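Local coordinates for conserved hypothetical protein (PDB 2FNA) that binds ADP and magnesium and is probably an AAA+ ATPase of archaea, with a predicted winged helix domain that may bind DNA, at residues K24-A30 and F201-E205; T33-G37 and L183-L187; A214-L218 and L246-G250; R291-M296 and N327-L332. All coordinates share one frame; numbering follows the deposited sequence.

Interaction 1 (K24-A30 and F201-E205); sequences KLKGLRA and FSTVE. With EDO (1,2-ethanediol), chain F.
Lys24 lays its extended side chain across the edge strand 202-206 and ends on a backbone carbonyl. The first torsion sets the course: CG stands anti to the backbone N (chi1 -180°), and the methylenes run out straight until NZ donates a hydrogen bond to Thr203 O at 2.7 Å. The ammonium comes in 21° off the carbonyl plane, with a C=O...N angle of 152°. On the way the chain slides past Val204, running the opposite way, with Lys24 CG 3.6 Å from Val204 CG2. This is the tight part of the contact, and the same methyl also lies close to the backbone N of Leu25. With an alanine here, Thr203 O would probably lose its ammonium partner and one flank of Val204 its aliphatic cover.

Toward Arg29 the packing is looser and partly mediated by water. One water donates to Lys24 O at 2.7 Å, accepts from Arg29 N at 3.0 Å, and is hydrogen-bonded to Ser202 OG, tying the helix end to the strand. Ala30 CB sits 3.9 Å from Ser202 N, while the exposed guanidinium of Arg29 turns away from the strand, with Lys24 CA over one of its faces. Leu28, with positive phi, is where the chain leaves the helix.

Helix 19-27 thus packs against an outermost strand of the parallel sheet. Ser202 and Val204 pair through their backbones with strand 32-37, and Leu25 and Val204 both reach Ile46 of helix 43-54.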
loop_
_atom_site.group_PDB
_atom_site.type_symbol
_atom_site.label_atom_id
_atom_site.label_comp_id
_atom_site.label_asym_id
_atom_site.label_seq_id
_atom_site.Cartn_x
_atom_site.Cartn_y
_atom_site.Cartn_z
ATOM N N LYS A 24 6.035 -2.754 -16.681
ATOM C CA LYS A 24 7.081 -3.311 -15.819
ATOM C C LYS A 24 6.541 -4.317 -14.790
ATOM O O LYS A 24 7.106 -5.398 -14.601
ATOM C CB LYS A 24 7.826 -2.187 -15.087
ATOM C CG LYS A 24 8.953 -2.700 -14.158
ATOM C CD LYS A 24 9.958 -1.620 -13.802
ATOM C CE LYS A 24 11.130 -2.215 -13.026
ATOM N NZ LYS A 24 12.016 -1.150 -12.479
ATOM N N LEU A 25 5.476 -3.931 -14.098
ATOM C CA LEU A 25 4.757 -4.839 -13.196
ATOM C C LEU A 25 4.365 -6.151 -13.860
ATOM O O LEU A 25 4.654 -7.231 -13.356
ATOM C CB LEU A 25 3.510 -4.160 -12.664
ATOM C CG LEU A 25 2.607 -4.958 -11.707
ATOM C CD1 LEU A 25 1.756 -4.012 -10.891
ATOM C CD2 LEU A 25 1.730 -5.970 -12.416
ATOM N N LYS A 26 3.694 -6.052 -14.999
ATOM C CA LYS A 26 3.291 -7.204 -15.789
ATOM C C LYS A 26 4.440 -8.093 -16.267
ATOM O O LYS A 26 4.217 -9.268 -16.552
ATOM C CB LYS A 26 2.470 -6.723 -17.011
ATOM C CG LYS A 26 1.073 -6.247 -16.637
ATOM C CD LYS A 26 0.310 -5.711 -17.862
ATOM C CE LYS A 26 -0.062 -6.798 -18.830
ATOM N NZ LYS A 26 -0.356 -6.244 -20.197
ATOM N N GLY A 27 5.651 -7.530 -16.378
ATOM C CA GLY A 27 6.833 -8.278 -16.787
ATOM C C GLY A 27 7.256 -9.334 -15.781
ATOM O O GLY A 27 7.931 -10.296 -16.148
ATOM N N LEU A 28 6.856 -9.163 -14.519
ATOM C CA LEU A 28 7.165 -10.140 -13.463
ATOM C C LEU A 28 8.649 -10.534 -13.596
ATOM O O LEU A 28 8.996 -11.699 -13.691
ATOM C CB LEU A 28 6.239 -11.359 -13.585
ATOM C CG LEU A 28 4.720 -11.115 -13.418
ATOM C CD1 LEU A 28 3.922 -12.379 -13.732
ATOM C CD2 LEU A 28 4.344 -10.634 -12.037
ATOM N N ARG A 29 9.487 -9.498 -13.626
ATOM C CA ARG A 29 10.867 -9.551 -14.049
ATOM C C ARG A 29 11.829 -10.183 -13.044
ATOM O O ARG A 29 12.954 -10.504 -13.394
ATOM C CB ARG A 29 11.322 -8.131 -14.409
ATOM C CG ARG A 29 10.655 -7.604 -15.667
ATOM C CD ARG A 29 11.016 -6.168 -15.977
ATOM N NE ARG A 29 10.165 -5.644 -17.051
ATOM C CZ ARG A 29 10.258 -4.424 -17.581
ATOM N NH1 ARG A 29 11.163 -3.558 -17.135
ATOM N NH2 ARG A 29 9.434 -4.065 -18.566
ATOM N N ALA A 30 11.395 -10.312 -11.794
ATOM C CA ALA A 30 12.069 -11.140 -10.797
ATOM C C ALA A 30 10.973 -11.932 -10.058
ATOM O O ALA A 30 9.788 -11.638 -10.195
ATOM C CB ALA A 30 12.847 -10.274 -9.833
ATOM N N PHE A 201 14.792 -7.254 -6.356
ATOM C CA PHE A 201 13.366 -7.134 -6.587
ATOM C C PHE A 201 13.128 -6.223 -7.772
ATOM O O PHE A 201 13.761 -5.171 -7.871
ATOM C CB PHE A 201 12.684 -6.533 -5.360
ATOM C CG PHE A 201 13.001 -7.246 -4.064
ATOM C CD1 PHE A 201 13.232 -8.612 -4.034
ATOM C CD2 PHE A 201 13.038 -6.540 -2.866
ATOM C CE1 PHE A 201 13.523 -9.262 -2.846
ATOM C CE2 PHE A 201 13.305 -7.194 -1.662
ATOM C CZ PHE A 201 13.552 -8.556 -1.665
ATOM N N SER A 202 12.233 -6.624 -8.673
ATOM C CA SER A 202 11.744 -5.744 -9.726
ATOM C C SER A 202 10.812 -4.744 -9.045
ATOM O O SER A 202 9.797 -5.136 -8.417
ATOM C CB SER A 202 10.981 -6.516 -10.793
ATOM O OG SER A 202 10.529 -5.656 -11.830
ATOM N N THR A 203 11.158 -3.462 -9.159
ATOM C CA THR A 203 10.500 -2.407 -8.358
ATOM C C THR A 203 9.844 -1.370 -9.274
ATOM O O THR A 203 10.469 -0.885 -10.243
ATOM C CB THR A 203 11.524 -1.741 -7.416
ATOM O OG1 THR A 203 12.165 -2.763 -6.642
ATOM C CG2 THR A 203 10.830 -0.735 -6.444
ATOM N N VAL A 204 8.574 -1.107 -9.003
ATOM C CA VAL A 204 7.766 -0.076 -9.656
ATOM C C VAL A 204 7.298 0.909 -8.571
ATOM O O VAL A 204 6.810 0.488 -7.521
ATOM C CB VAL A 204 6.538 -0.737 -10.283
ATOM C CG1 VAL A 204 5.692 0.264 -10.990
ATOM C CG2 VAL A 204 6.962 -1.856 -11.246
ATOM N N GLU A 205 7.507 2.204 -8.770
ATOM C CA GLU A 205 7.066 3.209 -7.804
ATOM C C GLU A 205 6.041 4.161 -8.453
ATOM O O GLU A 205 6.282 4.686 -9.522
ATOM C CB GLU A 205 8.234 4.025 -7.282
ATOM C CG GLU A 205 7.800 5.030 -6.212
ATOM C CD GLU A 205 8.932 5.887 -5.645
ATOM O OE1 GLU A 205 10.072 5.817 -6.159
ATOM O OE2 GLU A 205 8.653 6.631 -4.666
HETATM C C1 EDO F . 17.058 -3.133 -4.129
HETATM O O1 EDO F . 16.148 -2.015 -3.951
HETATM C C2 EDO F . 16.381 -4.497 -4.258
HETATM O O2 EDO F . 16.617 -5.009 -5.579
HETATM O O HOH W 1 8.251 -6.909 -12.641
#

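Interaction 2 (T33-G37 and L183-L187); sequences TLVLG and LYDYL
Strand 33-37 and the last turn of helix 180-186 approach with backbones well apart, the nearest CA atoms, Leu36 and Leu183, being 9.1 Å from each other, and side chains alone fill the space between. The arrangement is that of an alpha/beta P-loop NTPase: a strand of the parallel sheet, leading at Gly37 into a probable Walker A loop, covered on one face by a helix.

Leu34 and Leu36 both point from the strand toward the helix. Leu34 splits its methyls: CD2 meets Leu187 CD1 tip to tip at 3.8 Å and lies near Leu183, while CD1 touches the phenol end of Tyr184, 3.9 Å from its CZ. Val35 faces the other way, onto helix 43-54, so the strand is packed on both sides. The first bond of Tyr184 leaves the helix neither toward nor away from the strand, and CG placed anti to the carbonyl carbon (chi1 -78°) brings the ring to both leucines. No hydrogen bond crosses the contact. Leu36 crosses the tyrosine at about a right angle, its CD1 near the ring plane at the edge, 4.1 Å from Tyr184 CE1, and its other methyl, CD2, rests 3.7 Å from Leu183 CD2.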
loop_
_atom_site.group_PDB
_atom_site.type_symbol
_atom_site.label_atom_id
_atom_site.label_comp_id
_atom_site.label_asym_id
_atom_site.label_seq_id
_atom_site.Cartn_x
_atom_site.Cartn_y
_atom_site.Cartn_z
ATOM N N THR A 33 8.248 -8.820 -7.222
ATOM C CA THR A 33 8.002 -7.486 -7.737
ATOM C C THR A 33 7.466 -6.642 -6.562
ATOM O O THR A 33 6.514 -7.061 -5.861
ATOM C CB THR A 33 7.039 -7.524 -8.939
ATOM O OG1 THR A 33 7.674 -8.181 -10.048
ATOM C CG2 THR A 33 6.565 -6.125 -9.344
ATOM N N LEU A 34 8.138 -5.510 -6.311
ATOM C CA LEU A 34 7.696 -4.527 -5.325
ATOM C C LEU A 34 6.943 -3.403 -6.030
ATOM O O LEU A 34 7.375 -2.875 -7.057
ATOM C CB LEU A 34 8.853 -3.937 -4.515
ATOM C CG LEU A 34 9.656 -4.878 -3.628
ATOM C CD1 LEU A 34 10.532 -4.018 -2.756
ATOM C CD2 LEU A 34 8.781 -5.817 -2.762
ATOM N N VAL A 35 5.786 -3.069 -5.480
ATOM C CA VAL A 35 5.020 -1.922 -5.946
ATOM C C VAL A 35 5.040 -0.908 -4.814
ATOM O O VAL A 35 4.487 -1.145 -3.738
ATOM C CB VAL A 35 3.571 -2.301 -6.373
ATOM C CG1 VAL A 35 2.823 -1.057 -6.876
ATOM C CG2 VAL A 35 3.603 -3.373 -7.530
ATOM N N LEU A 36 5.679 0.220 -5.076
ATOM C CA LEU A 36 5.830 1.278 -4.091
ATOM C C LEU A 36 5.034 2.539 -4.445
ATOM O O LEU A 36 4.589 2.731 -5.573
ATOM C CB LEU A 36 7.325 1.633 -3.936
ATOM C CG LEU A 36 8.288 0.452 -3.737
ATOM C CD1 LEU A 36 9.734 0.902 -3.761
ATOM C CD2 LEU A 36 8.003 -0.260 -2.436
ATOM N N GLY A 37 4.883 3.411 -3.449
ATOM C CA GLY A 37 4.131 4.641 -3.610
ATOM C C GLY A 37 3.365 4.964 -2.349
ATOM O O GLY A 37 2.970 4.068 -1.621
ATOM N N LEU A 183 8.177 -1.655 4.641
ATOM C CA LEU A 183 8.224 -2.787 3.678
ATOM C C LEU A 183 9.628 -3.374 3.519
ATOM O O LEU A 183 9.825 -4.593 3.601
ATOM C CB LEU A 183 7.701 -2.369 2.320
ATOM C CG LEU A 183 7.689 -3.490 1.228
ATOM C CD1 LEU A 183 6.915 -4.723 1.713
ATOM C CD2 LEU A 183 7.123 -3.028 -0.098
ATOM N N TYR A 184 10.620 -2.504 3.319
ATOM C CA TYR A 184 12.013 -2.965 3.284
ATOM C C TYR A 184 12.468 -3.638 4.596
ATOM O O TYR A 184 13.158 -4.662 4.567
ATOM C CB TYR A 184 12.949 -1.825 2.840
ATOM C CG TYR A 184 12.919 -1.588 1.333
ATOM C CD1 TYR A 184 11.938 -0.803 0.734
ATOM C CD2 TYR A 184 13.886 -2.152 0.506
ATOM C CE1 TYR A 184 11.918 -0.597 -0.658
ATOM C CE2 TYR A 184 13.868 -1.951 -0.862
ATOM C CZ TYR A 184 12.881 -1.178 -1.439
ATOM O OH TYR A 184 12.925 -0.961 -2.801
ATOM N N ASP A 185 12.105 -3.050 5.740
ATOM C CA ASP A 185 12.381 -3.618 7.045
ATOM C C ASP A 185 11.732 -4.993 7.176
ATOM O O ASP A 185 12.346 -5.932 7.682
ATOM C CB ASP A 185 11.823 -2.733 8.154
ATOM C CG ASP A 185 12.607 -1.475 8.317
ATOM O OD1 ASP A 185 13.576 -1.310 7.567
ATOM O OD2 ASP A 185 12.247 -0.647 9.178
ATOM N N TYR A 186 10.495 -5.109 6.718
ATOM C CA TYR A 186 9.794 -6.413 6.757
ATOM C C TYR A 186 10.573 -7.552 6.044
ATOM O O TYR A 186 10.650 -8.677 6.537
ATOM C CB TYR A 186 8.387 -6.302 6.182
ATOM C CG TYR A 186 7.782 -7.680 6.040
ATOM C CD1 TYR A 186 7.452 -8.426 7.167
ATOM C CD2 TYR A 186 7.675 -8.276 4.814
ATOM C CE1 TYR A 186 6.957 -9.723 7.057
ATOM C CE2 TYR A 186 7.184 -9.547 4.694
ATOM C CZ TYR A 186 6.847 -10.277 5.828
ATOM O OH TYR A 186 6.334 -11.565 5.668
ATOM N N LEU A 187 11.133 -7.225 4.893
ATOM C CA LEU A 187 11.847 -8.149 4.021
ATOM C C LEU A 187 13.328 -8.293 4.451
ATOM O O LEU A 187 14.060 -9.115 3.880
ATOM C CB LEU A 187 11.728 -7.663 2.558
ATOM C CG LEU A 187 10.333 -7.609 1.904
ATOM C CD1 LEU A 187 10.326 -6.829 0.596
ATOM C CD2 LEU A 187 9.759 -8.995 1.662
#

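Interaction 3 (A214-L218 and L246-G250); sequences AIEFL and LTYFG. With ADP (adenosine-5'-diphosphate), chain D.
Ala214 opens the contact, its CB set 3.6 Å from Leu246 CD1, where the small methyl gives the leucine room to lie against helix 211-225. The next residue to touch, one turn on, is Phe217. Its CG stands anti to the backbone N (chi1 170°), which carries the ring toward helix 243-256 and the nucleotide together. Phe217 CE2 packs on Leu246 CB at 3.8 Å, CZ lies 3.4 Å from Thr247 OG1, and on the adenine side CE1 comes to 3.6 Å from C2 of ADP, which sits at the edge of the ring, near its plane. Replacing Phe217 by an alanine would probably open a gap beside Leu246 and leave that border of the adenine without its aromatic neighbour. Leu218 follows, turning its CD2 to the edge of the Phe249 ring, 4.1 Å from Phe249 CD2, and onto Leu246 O at 3.9 Å. The two short helical segments run roughly parallel, their axes 34° apart and 10.8 Å at closest approach.

Thr247 also borders the nucleotide, with OG1 3.4 Å from C1' of the ribose, but this hydroxyl is hydrogen-bonded to Pro243 O. No hydrogen bond joins the two segments, and the contact is van der Waals packing: the helical part of the ATPase region offers the base and sugar shape and cover here, while polar contacts to ADP come from elsewhere, including the backbone N of Lys43 and Ser45 OG.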
loop_
_atom_site.group_PDB
_atom_site.type_symbol
_atom_site.label_atom_id
_atom_site.label_comp_id
_atom_site.label_asym_id
_atom_site.label_seq_id
_atom_site.Cartn_x
_atom_site.Cartn_y
_atom_site.Cartn_z
ATOM N N ALA A 214 -1.416 16.073 -13.235
ATOM C CA ALA A 214 -2.635 16.256 -12.496
ATOM C C ALA A 214 -3.674 16.945 -13.364
ATOM O O ALA A 214 -4.831 16.514 -13.440
ATOM C CB ALA A 214 -2.358 17.059 -11.233
ATOM N N ILE A 215 -3.242 18.005 -14.031
ATOM C CA ILE A 215 -4.072 18.784 -14.945
ATOM C C ILE A 215 -4.545 17.905 -16.104
ATOM O O ILE A 215 -5.717 17.923 -16.459
ATOM C CB ILE A 215 -3.288 20.047 -15.450
ATOM C CG1 ILE A 215 -3.191 21.049 -14.291
ATOM C CG2 ILE A 215 -3.955 20.677 -16.683
ATOM C CD1 ILE A 215 -2.261 22.166 -14.528
ATOM N N GLU A 216 -3.630 17.145 -16.699
ATOM C CA GLU A 216 -3.998 16.249 -17.782
ATOM C C GLU A 216 -4.968 15.146 -17.330
ATOM O O GLU A 216 -5.810 14.730 -18.102
ATOM C CB GLU A 216 -2.744 15.665 -18.433
ATOM C CG GLU A 216 -3.007 14.827 -19.686
ATOM C CD GLU A 216 -3.897 15.528 -20.737
ATOM O OE1 GLU A 216 -3.781 16.767 -20.942
ATOM O OE2 GLU A 216 -4.714 14.813 -21.358
ATOM N N PHE A 217 -4.854 14.684 -16.084
ATOM C CA PHE A 217 -5.753 13.656 -15.519
ATOM C C PHE A 217 -7.189 14.174 -15.437
ATOM O O PHE A 217 -8.151 13.516 -15.851
ATOM C CB PHE A 217 -5.239 13.261 -14.117
ATOM C CG PHE A 217 -6.174 12.395 -13.330
ATOM C CD1 PHE A 217 -6.405 11.091 -13.722
ATOM C CD2 PHE A 217 -6.812 12.875 -12.190
ATOM C CE1 PHE A 217 -7.250 10.271 -13.024
ATOM C CE2 PHE A 217 -7.655 12.063 -11.475
ATOM C CZ PHE A 217 -7.895 10.740 -11.891
ATOM N N LEU A 218 -7.326 15.371 -14.893
ATOM C CA LEU A 218 -8.638 16.004 -14.738
ATOM C C LEU A 218 -9.244 16.316 -16.092
ATOM O O LEU A 218 -10.413 16.025 -16.323
ATOM C CB LEU A 218 -8.487 17.306 -13.984
ATOM C CG LEU A 218 -8.138 17.120 -12.521
ATOM C CD1 LEU A 218 -7.988 18.460 -11.945
ATOM C CD2 LEU A 218 -9.240 16.339 -11.798
ATOM N N LEU A 246 -7.481 13.645 -6.241
ATOM C CA LEU A 246 -7.909 14.256 -7.502
ATOM C C LEU A 246 -9.097 13.504 -8.102
ATOM O O LEU A 246 -10.004 14.108 -8.693
ATOM C CB LEU A 246 -6.737 14.255 -8.496
ATOM C CG LEU A 246 -5.655 15.295 -8.144
ATOM C CD1 LEU A 246 -4.487 15.126 -9.024
ATOM C CD2 LEU A 246 -6.181 16.716 -8.264
ATOM N N THR A 247 -9.065 12.179 -7.959
ATOM C CA THR A 247 -10.160 11.297 -8.373
ATOM C C THR A 247 -11.473 11.604 -7.644
ATOM O O THR A 247 -12.509 11.687 -8.280
ATOM C CB THR A 247 -9.784 9.817 -8.114
ATOM O OG1 THR A 247 -8.587 9.492 -8.813
ATOM C CG2 THR A 247 -10.883 8.812 -8.570
ATOM N N TYR A 248 -11.420 11.692 -6.314
ATOM C CA TYR A 248 -12.570 12.038 -5.500
ATOM C C TYR A 248 -13.124 13.412 -5.908
ATOM O O TYR A 248 -14.276 13.522 -6.170
ATOM C CB TYR A 248 -12.166 12.073 -4.026
ATOM C CG TYR A 248 -13.328 12.150 -3.061
ATOM C CD1 TYR A 248 -13.974 10.992 -2.645
ATOM C CD2 TYR A 248 -13.767 13.369 -2.548
ATOM C CE1 TYR A 248 -15.050 11.047 -1.745
ATOM C CE2 TYR A 248 -14.839 13.422 -1.658
ATOM C CZ TYR A 248 -15.474 12.261 -1.259
ATOM O OH TYR A 248 -16.579 12.288 -0.360
ATOM N N PHE A 249 -12.262 14.431 -6.003
ATOM C CA PHE A 249 -12.653 15.744 -6.502
ATOM C C PHE A 249 -13.381 15.645 -7.824
ATOM O O PHE A 249 -14.406 16.252 -8.014
ATOM C CB PHE A 249 -11.450 16.676 -6.715
ATOM C CG PHE A 249 -11.812 17.907 -7.504
ATOM C CD1 PHE A 249 -12.436 18.986 -6.878
ATOM C CD2 PHE A 249 -11.593 17.969 -8.869
ATOM C CE1 PHE A 249 -12.821 20.084 -7.586
ATOM C CE2 PHE A 249 -11.977 19.087 -9.580
ATOM C CZ PHE A 249 -12.606 20.143 -8.931
ATOM N N GLY A 250 -12.816 14.893 -8.769
ATOM C CA GLY A 250 -13.417 14.774 -10.081
ATOM C C GLY A 250 -14.790 14.161 -9.966
ATOM O O GLY A 250 -15.722 14.605 -10.603
HETATM P PB ADP D . -3.146 2.814 -3.442
HETATM O O1B ADP D . -1.805 3.254 -3.936
HETATM O O2B ADP D . -3.516 3.493 -2.127
HETATM O O3B ADP D . -3.431 1.350 -3.480
HETATM P PA ADP D . -5.500 2.952 -5.220
HETATM O O1A ADP D . -5.263 2.004 -6.351
HETATM O O2A ADP D . -6.371 2.373 -4.184
HETATM O O3A ADP D . -4.165 3.565 -4.521
HETATM O "O5'" ADP D . -6.020 4.303 -5.874
HETATM C "C5'" ADP D . -6.539 5.391 -5.090
HETATM C "C4'" ADP D . -7.698 6.055 -5.830
HETATM O "O4'" ADP D . -7.245 6.838 -6.918
HETATM C "C3'" ADP D . -8.685 5.102 -6.430
HETATM O "O3'" ADP D . -9.956 5.783 -6.481
HETATM C "C2'" ADP D . -8.202 4.912 -7.851
HETATM O "O2'" ADP D . -9.248 4.563 -8.746
HETATM C "C1'" ADP D . -7.690 6.293 -8.147
HETATM N N9 ADP D . -6.546 6.365 -9.049
HETATM C C8 ADP D . -5.248 6.367 -8.679
HETATM N N7 ADP D . -4.463 6.516 -9.745
HETATM C C5 ADP D . -5.268 6.590 -10.832
HETATM C C6 ADP D . -5.102 6.758 -12.292
HETATM N N6 ADP D . -3.868 6.848 -12.832
HETATM N N1 ADP D . -6.216 6.823 -13.074
HETATM C C2 ADP D . -7.458 6.749 -12.558
HETATM N N3 ADP D . -7.685 6.604 -11.242
HETATM C C4 ADP D . -6.647 6.528 -10.363
#

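Interaction 4 (R291-M296 and N327-L332); sequences RYLNIM and NYLTQL
Tyr292 and Tyr328 meet edge to face at the centre of a helix pair in what is predicted to be a winged helix-turn-helix domain. Helices 289-299 and 322-334 cross steeply here. The edge of Tyr328 points to the face of Tyr292, with ring centroids 5.3 Å apart and planes at 73°. Tyr328 CD1 is the atom that leads, 3.7 Å from Tyr292 CZ. The phenol of Tyr292 continues over the second helix to rest beside CB and CG of Gln331, whose amide oxygen is held by Arg285.

Aliphatic packing fills the side of the pair toward Leu332. Ile295 sends its two branches to different partners: CD1 presses on Tyr328 CB at 3.4 Å, while CG2, anti to the backbone N, meets Leu332 CD1 in an unusually close carbon contact and also touches Leu329. Leu332 slides past Tyr292, and its CD2 lies 4.0 Å from SE of Met296, which is a selenomethionine. Trp337 and strand 338-340 add further cover to Leu332.

The polar part lies at the other end. Arg291 forms a salt bridge through NE with Glu316 of helix 305-316, which helps hold the guanidinium at the hydroxyl edge of the Tyr328 ring, the two planes nearly perpendicular. From there NH1 donates to Tyr328 OH at 3.0 Å, in a bent bond (137° at the hydrogen) with the oxygen 28° out of the guanidinium plane.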
loop_
_atom_site.group_PDB
_atom_site.type_symbol
_atom_site.label_atom_id
_atom_site.label_comp_id
_atom_site.label_asym_id
_atom_site.label_seq_id
_atom_site.Cartn_x
_atom_site.Cartn_y
_atom_site.Cartn_z
ATOM N N ARG A 291 2.967 13.590 21.792
ATOM C CA ARG A 291 4.211 14.015 21.182
ATOM C C ARG A 291 4.152 13.913 19.664
ATOM O O ARG A 291 4.550 14.831 18.964
ATOM C CB ARG A 291 5.359 13.165 21.708
ATOM C CG ARG A 291 5.476 13.204 23.232
ATOM C CD ARG A 291 6.781 12.644 23.730
ATOM N NE ARG A 291 7.017 13.047 25.117
ATOM C CZ ARG A 291 8.171 12.889 25.759
ATOM N NH1 ARG A 291 9.212 12.327 25.162
ATOM N NH2 ARG A 291 8.281 13.292 27.013
ATOM N N TYR A 292 3.670 12.783 19.155
ATOM C CA TYR A 292 3.479 12.625 17.708
ATOM C C TYR A 292 2.540 13.702 17.116
ATOM O O TYR A 292 2.862 14.305 16.096
ATOM C CB TYR A 292 2.987 11.207 17.372
ATOM C CG TYR A 292 4.086 10.160 17.370
ATOM C CD1 TYR A 292 5.123 10.217 16.437
ATOM C CD2 TYR A 292 4.086 9.097 18.277
ATOM C CE1 TYR A 292 6.133 9.271 16.410
ATOM C CE2 TYR A 292 5.114 8.122 18.254
ATOM C CZ TYR A 292 6.132 8.221 17.321
ATOM O OH TYR A 292 7.148 7.282 17.262
ATOM N N LEU A 293 1.393 13.948 17.753
ATOM C CA LEU A 293 0.483 15.017 17.319
ATOM C C LEU A 293 1.224 16.355 17.253
ATOM O O LEU A 293 1.041 17.138 16.314
ATOM C CB LEU A 293 -0.734 15.146 18.254
ATOM C CG LEU A 293 -1.854 14.130 18.013
ATOM C CD1 LEU A 293 -2.719 13.954 19.250
ATOM C CD2 LEU A 293 -2.705 14.529 16.788
ATOM N N ASN A 294 2.055 16.607 18.256
ATOM C CA ASN A 294 2.812 17.844 18.330
ATOM C C ASN A 294 3.804 17.957 17.173
ATOM O O ASN A 294 3.911 19.006 16.538
ATOM C CB ASN A 294 3.552 17.916 19.658
ATOM C CG ASN A 294 4.128 19.278 19.923
ATOM O OD1 ASN A 294 5.095 19.695 19.275
ATOM N ND2 ASN A 294 3.546 19.983 20.887
ATOM N N ILE A 295 4.537 16.881 16.915
ATOM C CA ILE A 295 5.513 16.838 15.816
ATOM C C ILE A 295 4.862 17.144 14.470
ATOM O O ILE A 295 5.436 17.873 13.658
ATOM C CB ILE A 295 6.212 15.465 15.730
ATOM C CG1 ILE A 295 7.240 15.311 16.873
ATOM C CG2 ILE A 295 6.865 15.274 14.348
ATOM C CD1 ILE A 295 7.820 13.918 17.027
HETATM N N MSE A 296 3.675 16.578 14.227
HETATM C CA MSE A 296 3.026 16.718 12.909
HETATM C C MSE A 296 2.476 18.116 12.685
HETATM O O MSE A 296 2.567 18.671 11.581
HETATM C CB MSE A 296 1.919 15.683 12.738
HETATM C CG MSE A 296 2.418 14.270 12.586
HETATM SE SE MSE A 296 3.676 14.025 11.098
HETATM C CE MSE A 296 2.574 14.562 9.670
ATOM N N ASN A 327 13.950 8.793 17.395
ATOM C CA ASN A 327 13.039 7.653 17.268
ATOM C C ASN A 327 11.661 8.067 16.740
ATOM O O ASN A 327 11.088 7.363 15.913
ATOM C CB ASN A 327 12.922 6.919 18.614
ATOM C CG ASN A 327 11.797 5.882 18.643
ATOM O OD1 ASN A 327 11.758 4.950 17.830
ATOM N ND2 ASN A 327 10.896 6.020 19.620
ATOM N N TYR A 328 11.131 9.193 17.216
ATOM C CA TYR A 328 9.831 9.688 16.736
ATOM C C TYR A 328 9.879 10.049 15.237
ATOM O O TYR A 328 9.000 9.674 14.458
ATOM C CB TYR A 328 9.378 10.907 17.549
ATOM C CG TYR A 328 9.289 10.702 19.049
ATOM C CD1 TYR A 328 8.765 9.527 19.585
ATOM C CD2 TYR A 328 9.677 11.712 19.935
ATOM C CE1 TYR A 328 8.664 9.342 20.959
ATOM C CE2 TYR A 328 9.576 11.538 21.321
ATOM C CZ TYR A 328 9.065 10.349 21.822
ATOM O OH TYR A 328 8.957 10.147 23.184
ATOM N N LEU A 329 10.907 10.779 14.825
ATOM C CA LEU A 329 11.051 11.132 13.415
ATOM C C LEU A 329 11.345 9.924 12.546
ATOM O O LEU A 329 10.852 9.843 11.437
ATOM C CB LEU A 329 12.126 12.211 13.216
ATOM C CG LEU A 329 11.803 13.543 13.890
ATOM C CD1 LEU A 329 13.004 14.488 13.826
ATOM C CD2 LEU A 329 10.561 14.173 13.273
ATOM N N THR A 330 12.139 8.985 13.037
ATOM C CA THR A 330 12.419 7.739 12.299
ATOM C C THR A 330 11.163 6.912 12.053
ATOM O O THR A 330 10.993 6.353 10.974
ATOM C CB THR A 330 13.445 6.858 13.058
ATOM O OG1 THR A 330 14.700 7.537 13.083
ATOM C CG2 THR A 330 13.619 5.479 12.380
ATOM N N GLN A 331 10.307 6.805 13.068
ATOM C CA GLN A 331 9.069 6.076 12.920
ATOM C C GLN A 331 8.165 6.752 11.863
ATOM O O GLN A 331 7.611 6.084 10.980
ATOM C CB GLN A 331 8.366 5.943 14.275
ATOM C CG GLN A 331 9.044 4.962 15.224
ATOM C CD GLN A 331 9.148 3.567 14.616
ATOM O OE1 GLN A 331 8.144 2.886 14.433
ATOM N NE2 GLN A 331 10.362 3.152 14.281
ATOM N N LEU A 332 8.039 8.071 11.958
ATOM C CA LEU A 332 7.207 8.867 11.034
ATOM C C LEU A 332 7.706 8.715 9.603
ATOM O O LEU A 332 6.905 8.537 8.649
ATOM C CB LEU A 332 7.205 10.354 11.474
ATOM C CG LEU A 332 6.341 10.665 12.710
ATOM C CD1 LEU A 332 6.548 12.076 13.226
ATOM C CD2 LEU A 332 4.867 10.445 12.393
#

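Interactions 1 and 2 share the parallel sheet: strands 32-37 and 202-206 are neighbours in it, and Ser202 O and Val204 O probably bond to the backbone N of Leu34 and Leu36. Interaction 1 lies at the sheet's edge, only partly buried, and mixes aliphatic packing with a lysine bond and a water bridge. Interaction 2 is deeper and almost all apolar, without a hydrogen bond between its segments. Interaction 3, also buried though farther from the chain's centre, belongs to the ATPase region too but joins helix to helix beside ADP. Interaction 4, also buried, sits in the predicted winged helix-turn-helix domain, where aromatic and aliphatic packing is finished by an arginine-tyrosine bond.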